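Local atomic coordinates of probable ubiquitin-conjugating enzyme E2 7 (Caenorhabditis elegans, PDB entry 1PZV), a protein that probably catalyses the covalent attachment of ubiquitin to other proteins, accepting ubiquitin from an E1 enzyme as a thioester on an active-site cysteine. Residues D45-G50 with A148-K153; M70-E75 with P79-E84. All coordinates share one frame; numbering follows the deposited sequence.

Contact 1 (D45-G50 with A148-K153)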
loop_
_atom_site.group_PDB
_atom_site.type_symbol
_atom_site.label_atom_id
_atom_site.label_comp_id
_atom_site.label_asym_id
_atom_site.label_seq_id
_atom_site.Cartn_x
_atom_site.Cartn_y
_atom_site.Cartn_z
ATOM N N ASP A 45 6.272 -5.281 14.671
ATOM C CA ASP A 45 6.963 -6.554 14.494
ATOM C C ASP A 45 7.333 -6.779 13.040
ATOM O O ASP A 45 7.356 -7.915 12.554
ATOM C CB ASP A 45 6.111 -7.718 15.019
ATOM C CG ASP A 45 6.044 -7.758 16.547
ATOM O OD1 ASP A 45 5.446 -8.716 17.082
ATOM O OD2 ASP A 45 6.584 -6.843 17.215
ATOM N N THR A 46 7.606 -5.674 12.354
ATOM C CA THR A 46 8.022 -5.689 10.957
ATOM C C THR A 46 9.071 -4.586 10.898
ATOM O O THR A 46 9.099 -3.720 11.773
ATOM C CB THR A 46 6.857 -5.346 9.966
ATOM O OG1 THR A 46 6.637 -3.933 9.951
ATOM C CG2 THR A 46 5.566 -6.038 10.376
ATOM N N LEU A 47 9.935 -4.616 9.891
ATOM C CA LEU A 47 10.974 -3.600 9.766
ATOM C C LEU A 47 10.360 -2.218 9.626
ATOM O O LEU A 47 11.000 -1.189 9.894
ATOM C CB LEU A 47 11.866 -3.899 8.569
ATOM C CG LEU A 47 12.643 -5.201 8.724
ATOM C CD1 LEU A 47 13.496 -5.415 7.484
ATOM C CD2 LEU A 47 13.501 -5.143 9.987
ATOM N N TYR A 48 9.111 -2.199 9.196
ATOM C CA TYR A 48 8.402 -0.950 9.047
ATOM C C TYR A 48 7.558 -0.907 10.314
ATOM O O TYR A 48 6.516 -1.557 10.388
ATOM C CB TYR A 48 7.541 -1.011 7.785
ATOM C CG TYR A 48 8.272 -1.621 6.604
ATOM C CD1 TYR A 48 8.500 -2.999 6.529
ATOM C CD2 TYR A 48 8.753 -0.820 5.567
ATOM C CE1 TYR A 48 9.184 -3.556 5.451
ATOM C CE2 TYR A 48 9.441 -1.369 4.485
ATOM C CZ TYR A 48 9.653 -2.736 4.433
ATOM O OH TYR A 48 10.350 -3.275 3.367
ATOM N N GLU A 49 8.028 -0.186 11.327
ATOM C CA GLU A 49 7.299 -0.106 12.584
ATOM C C GLU A 49 6.817 1.290 12.920
ATOM O O GLU A 49 5.618 1.500 13.170
ATOM C CB GLU A 49 8.152 -0.614 13.733
ATOM C CG GLU A 49 7.863 -2.038 14.141
ATOM C CD GLU A 49 7.798 -2.193 15.655
ATOM O OE1 GLU A 49 8.173 -3.271 16.164
ATOM O OE2 GLU A 49 7.362 -1.238 16.337
ATOM N N GLY A 50 7.741 2.245 12.941
ATOM C CA GLY A 50 7.356 3.609 13.257
ATOM C C GLY A 50 7.189 4.434 12.001
ATOM O O GLY A 50 7.240 5.658 12.035
ATOM N N ALA A 148 21.843 -7.480 6.261
ATOM C CA ALA A 148 22.487 -6.464 7.084
ATOM C C ALA A 148 22.148 -5.039 6.667
ATOM O O ALA A 148 21.546 -4.282 7.430
ATOM C CB ALA A 148 23.998 -6.663 7.044
ATOM N N GLU A 149 22.538 -4.678 5.452
ATOM C CA GLU A 149 22.302 -3.332 4.959
ATOM C C GLU A 149 20.833 -3.033 4.692
ATOM O O GLU A 149 20.418 -1.871 4.732
ATOM C CB GLU A 149 23.103 -3.096 3.684
ATOM C CG GLU A 149 23.343 -1.634 3.401
ATOM C CD GLU A 149 23.466 -1.353 1.922
ATOM O OE1 GLU A 149 24.253 -2.061 1.255
ATOM O OE2 GLU A 149 22.778 -0.426 1.430
ATOM N N PHE A 150 20.056 -4.081 4.418
ATOM C CA PHE A 150 18.631 -3.929 4.135
ATOM C C PHE A 150 17.864 -3.320 5.311
ATOM O O PHE A 150 17.167 -2.314 5.150
ATOM C CB PHE A 150 18.005 -5.279 3.769
ATOM C CG PHE A 150 16.553 -5.185 3.379
ATOM C CD1 PHE A 150 16.182 -4.711 2.124
ATOM C CD2 PHE A 150 15.551 -5.554 4.274
ATOM C CE1 PHE A 150 14.831 -4.607 1.768
ATOM C CE2 PHE A 150 14.201 -5.449 3.924
ATOM C CZ PHE A 150 13.844 -4.977 2.670
ATOM N N LYS A 151 17.974 -3.931 6.488
ATOM C CA LYS A 151 17.287 -3.403 7.661
ATOM C C LYS A 151 17.746 -1.978 7.893
ATOM O O LYS A 151 16.975 -1.128 8.336
ATOM C CB LYS A 151 17.601 -4.240 8.907
ATOM C CG LYS A 151 16.887 -5.584 8.950
ATOM C CD LYS A 151 16.964 -6.241 10.330
ATOM C CE LYS A 151 18.369 -6.720 10.666
ATOM N NZ LYS A 151 18.405 -7.481 11.953
ATOM N N LYS A 152 19.013 -1.730 7.578
ATOM C CA LYS A 152 19.618 -0.421 7.758
ATOM C C LYS A 152 18.990 0.619 6.831
ATOM O O LYS A 152 18.918 1.797 7.171
ATOM C CB LYS A 152 21.128 -0.520 7.510
ATOM C CG LYS A 152 21.927 0.705 7.925
ATOM C CD LYS A 152 23.366 0.608 7.426
ATOM C CE LYS A 152 24.063 1.967 7.448
ATOM N NZ LYS A 152 25.403 1.917 6.799
ATOM N N LYS A 153 18.533 0.180 5.663
ATOM C CA LYS A 153 17.906 1.088 4.706
ATOM C C LYS A 153 16.421 1.290 5.001
ATOM O O LYS A 153 15.870 2.359 4.726
ATOM C CB LYS A 153 18.104 0.570 3.282
ATOM C CG LYS A 153 19.560 0.593 2.865
ATOM C CD LYS A 153 20.081 2.029 2.850
ATOM C CE LYS A 153 21.604 2.098 2.918
ATOM N NZ LYS A 153 22.115 1.629 4.243
#
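L47 sends its side chain toward helix 147-161 and divides its two methyl groups between F150 and K151. L47 CB stays 5.3 Å from K151 CG, and L47 CG still stops 4.3 Å from that same atom, so contact begins at the branch. There CD1 enters the angle between two helix residues: it lies 3.6 Å from F150 CE2, close to the plane of the ring and at its edge, and 3.7 Å from K151 CG. The other methyl, CD2, meets the lysine, 3.6 Å from K151 CG and equally near K151 CD. The two side chains cross at about a right angle, and the lysine chain bends at its third torsion (chi3 -70°), which carries NZ away from the loop while the methylenes remain against leucine.

In the E2 fold this joins the loop between strands 35-41 and 52-58 to the last helix. L47 and Y48 also touch V154, one turn further along that helix, so the loop packs against more than a single turn.

The aromatic part of the contact lies deeper. F150, its CG anti to the backbone N (chi1 -176°), reaches inward to meet the ring of W77 and to touch M142 and Q143 of helix 137-144. The long directions of the Y48 and F150 side chains are roughly perpendicular, with Y48 OH 3.9 Å from F150 CZ, which is packing alone. The polar needs of this buried hydroxyl are met by hydrogen bonds with W77 O and H78 ND1.

Contact 2 (M70-E75 with P79-E84)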
loop_
_atom_site.group_PDB
_atom_site.type_symbol
_atom_site.label_atom_id
_atom_site.label_comp_id
_atom_site.label_asym_id
_atom_site.label_seq_id
_atom_site.Cartn_x
_atom_site.Cartn_y
_atom_site.Cartn_z
ATOM N N MET A 70 -2.101 1.739 -6.653
ATOM C CA MET A 70 -1.579 2.266 -5.402
ATOM C C MET A 70 -0.134 2.690 -5.529
ATOM O O MET A 70 0.744 1.862 -5.759
ATOM C CB MET A 70 -1.709 1.241 -4.281
ATOM C CG MET A 70 -1.310 1.796 -2.924
ATOM S SD MET A 70 -1.791 0.687 -1.606
ATOM C CE MET A 70 -1.439 1.664 -0.163
ATOM N N LYS A 71 0.104 3.987 -5.375
ATOM C CA LYS A 71 1.448 4.535 -5.471
ATOM C C LYS A 71 1.893 5.151 -4.152
ATOM O O LYS A 71 1.264 6.076 -3.646
ATOM C CB LYS A 71 1.514 5.608 -6.565
ATOM C CG LYS A 71 2.858 6.310 -6.619
ATOM C CD LYS A 71 3.006 7.183 -7.863
ATOM C CE LYS A 71 4.381 7.855 -7.894
ATOM N NZ LYS A 71 4.676 8.490 -9.211
ATOM N N PHE A 72 2.981 4.637 -3.603
ATOM C CA PHE A 72 3.516 5.160 -2.362
ATOM C C PHE A 72 4.288 6.470 -2.515
ATOM O O PHE A 72 5.184 6.567 -3.340
ATOM C CB PHE A 72 4.470 4.132 -1.723
ATOM C CG PHE A 72 3.915 3.452 -0.541
ATOM C CD1 PHE A 72 3.427 2.154 -0.619
ATOM C CD2 PHE A 72 3.857 4.128 0.653
ATOM C CE1 PHE A 72 2.877 1.544 0.507
ATOM C CE2 PHE A 72 3.318 3.542 1.771
ATOM C CZ PHE A 72 2.824 2.247 1.704
ATOM N N ILE A 73 3.928 7.437 -1.750
ATOM C CA ILE A 73 4.651 8.674 -1.746
ATOM C C ILE A 73 5.435 8.492 -0.484
ATOM O O ILE A 73 4.973 7.749 0.363
ATOM C CB ILE A 73 3.727 9.913 -1.704
ATOM C CG1 ILE A 73 3.047 10.077 -3.077
ATOM C CG2 ILE A 73 4.500 11.169 -1.327
ATOM C CD1 ILE A 73 2.206 11.323 -3.206
ATOM N N SER A 74 6.589 9.096 -0.269
ATOM C CA SER A 74 7.283 8.792 0.970
ATOM C C SER A 74 8.160 7.589 0.730
ATOM O O SER A 74 7.689 6.469 0.598
ATOM C CB SER A 74 6.315 8.563 2.124
ATOM O OG SER A 74 6.221 9.707 2.959
ATOM N N GLU A 75 9.465 7.838 0.696
ATOM C CA GLU A 75 10.504 6.837 0.510
ATOM C C GLU A 75 10.193 5.552 1.262
ATOM O O GLU A 75 9.849 5.585 2.442
ATOM C CB GLU A 75 11.820 7.411 1.044
ATOM C CG GLU A 75 12.821 7.854 0.004
ATOM C CD GLU A 75 13.587 6.681 -0.552
ATOM O OE1 GLU A 75 13.028 5.972 -1.408
ATOM O OE2 GLU A 75 14.742 6.467 -0.133
ATOM N N PRO A 79 10.690 -4.971 -1.561
ATOM C CA PRO A 79 10.755 -5.842 -2.735
ATOM C C PRO A 79 9.561 -5.667 -3.677
ATOM O O PRO A 79 9.711 -5.754 -4.900
ATOM C CB PRO A 79 10.788 -7.238 -2.121
ATOM C CG PRO A 79 11.582 -7.010 -0.862
ATOM C CD PRO A 79 11.006 -5.717 -0.328
ATOM N N ASN A 80 8.380 -5.414 -3.108
ATOM C CA ASN A 80 7.171 -5.270 -3.913
ATOM C C ASN A 80 6.697 -3.859 -4.192
ATOM O O ASN A 80 5.569 -3.641 -4.622
ATOM C CB ASN A 80 6.057 -6.089 -3.292
ATOM C CG ASN A 80 6.425 -7.553 -3.191
ATOM O OD1 ASN A 80 6.566 -8.091 -2.087
ATOM N ND2 ASN A 80 6.608 -8.209 -4.348
ATOM N N ILE A 81 7.568 -2.896 -3.938
ATOM C CA ILE A 81 7.267 -1.507 -4.232
ATOM C C ILE A 81 8.415 -1.153 -5.176
ATOM O O ILE A 81 9.580 -1.267 -4.791
ATOM C CB ILE A 81 7.376 -0.611 -2.993
ATOM C CG1 ILE A 81 6.669 -1.254 -1.804
ATOM C CG2 ILE A 81 6.771 0.750 -3.299
ATOM C CD1 ILE A 81 5.175 -1.345 -1.952
ATOM N N ASP A 82 8.108 -0.759 -6.408
ATOM C CA ASP A 82 9.187 -0.416 -7.321
ATOM C C ASP A 82 9.875 0.880 -6.893
ATOM O O ASP A 82 9.529 1.479 -5.871
ATOM C CB ASP A 82 8.690 -0.311 -8.779
ATOM C CG ASP A 82 7.717 0.834 -9.002
ATOM O OD1 ASP A 82 7.868 1.895 -8.361
ATOM O OD2 ASP A 82 6.807 0.679 -9.844
ATOM N N LYS A 83 10.857 1.292 -7.684
ATOM C CA LYS A 83 11.633 2.501 -7.433
ATOM C C LYS A 83 10.808 3.774 -7.617
ATOM O O LYS A 83 11.287 4.881 -7.374
ATOM C CB LYS A 83 12.852 2.519 -8.368
ATOM C CG LYS A 83 12.756 1.523 -9.552
ATOM C CD LYS A 83 11.538 1.795 -10.449
ATOM C CE LYS A 83 11.439 0.796 -11.600
ATOM N NZ LYS A 83 10.297 1.097 -12.522
ATOM N N GLU A 84 9.565 3.614 -8.051
ATOM C CA GLU A 84 8.691 4.763 -8.250
ATOM C C GLU A 84 7.574 4.781 -7.206
ATOM O O GLU A 84 6.622 5.547 -7.319
ATOM C CB GLU A 84 8.106 4.740 -9.664
ATOM C CG GLU A 84 9.178 4.656 -10.744
ATOM C CD GLU A 84 8.617 4.727 -12.157
ATOM O OE1 GLU A 84 8.230 5.838 -12.598
ATOM O OE2 GLU A 84 8.563 3.665 -12.822
#
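I81 overlaps F72 through a single methyl group: I81 CD1 lies 4.1 Å from F72 CD1, reaching the ring on a slant that is neither over its face nor in its plane. Both residues are buried, both point their CB at the opposing segment, and their side chains cross obliquely. In I81, chi1 (-46°) sets CG1 anti to the carbonyl carbon, and the turn at chi2 (-67°) then brings CD1 to the phenylalanine. The pair belongs to a larger apolar cluster, since V87 touches both residues, F53 of strand 52-58 packs on F72, and M125 of helix 115-127 packs on I81.

Strand 69-72 is the fourth strand of the E2 meander sheet and one of its two edge strands, and the chain leaving it passes through H78-P79-N80, the HPN motif of the family. It then returns alongside the strand: backbone hydrogen bonds link F72 with G85 and M70 with V87, an order that runs antiparallel.

At the solvent-exposed end, K71 lies beside the backbone of E84. With CG anti to the backbone N (chi1 174°) and the chain extended beyond it, K71 CE comes near E84 O. K71 NZ stays 4.0 Å from that oxygen and 5.6 Å from E84 OE1, too far for a salt bridge, so the opposite charges probably attract each other only weakly. E84 instead forms a salt bridge with K83, whose NZ lies 3.1 Å from E84 OE2 on its anti side. D82 OD1 accepts a hydrogen bond from N86 N.

The centres of contacts 1 and 2 are 16 Å apart, and the two meet directly where F150 CZ lies 4.2 Å from P79 CD. Helix 137-144 connects them as well, because its residue Q143 touches both of these side chains. W77 and H78, in the chain between the two segments of contact 2, reach contact 1: the W77 ring meets F150, and W77 O and H78 ND1 bond Y48 OH. Only contact 2 approaches the predicted thioester site: the side chain of I81 is about 7 Å from that of C88, and N80 is joined to C88 by a backbone hydrogen bond. Contact 1 lies away from that site; its centre is about 17 Å from the centre of the chain, that of contact 2 about 8 Å.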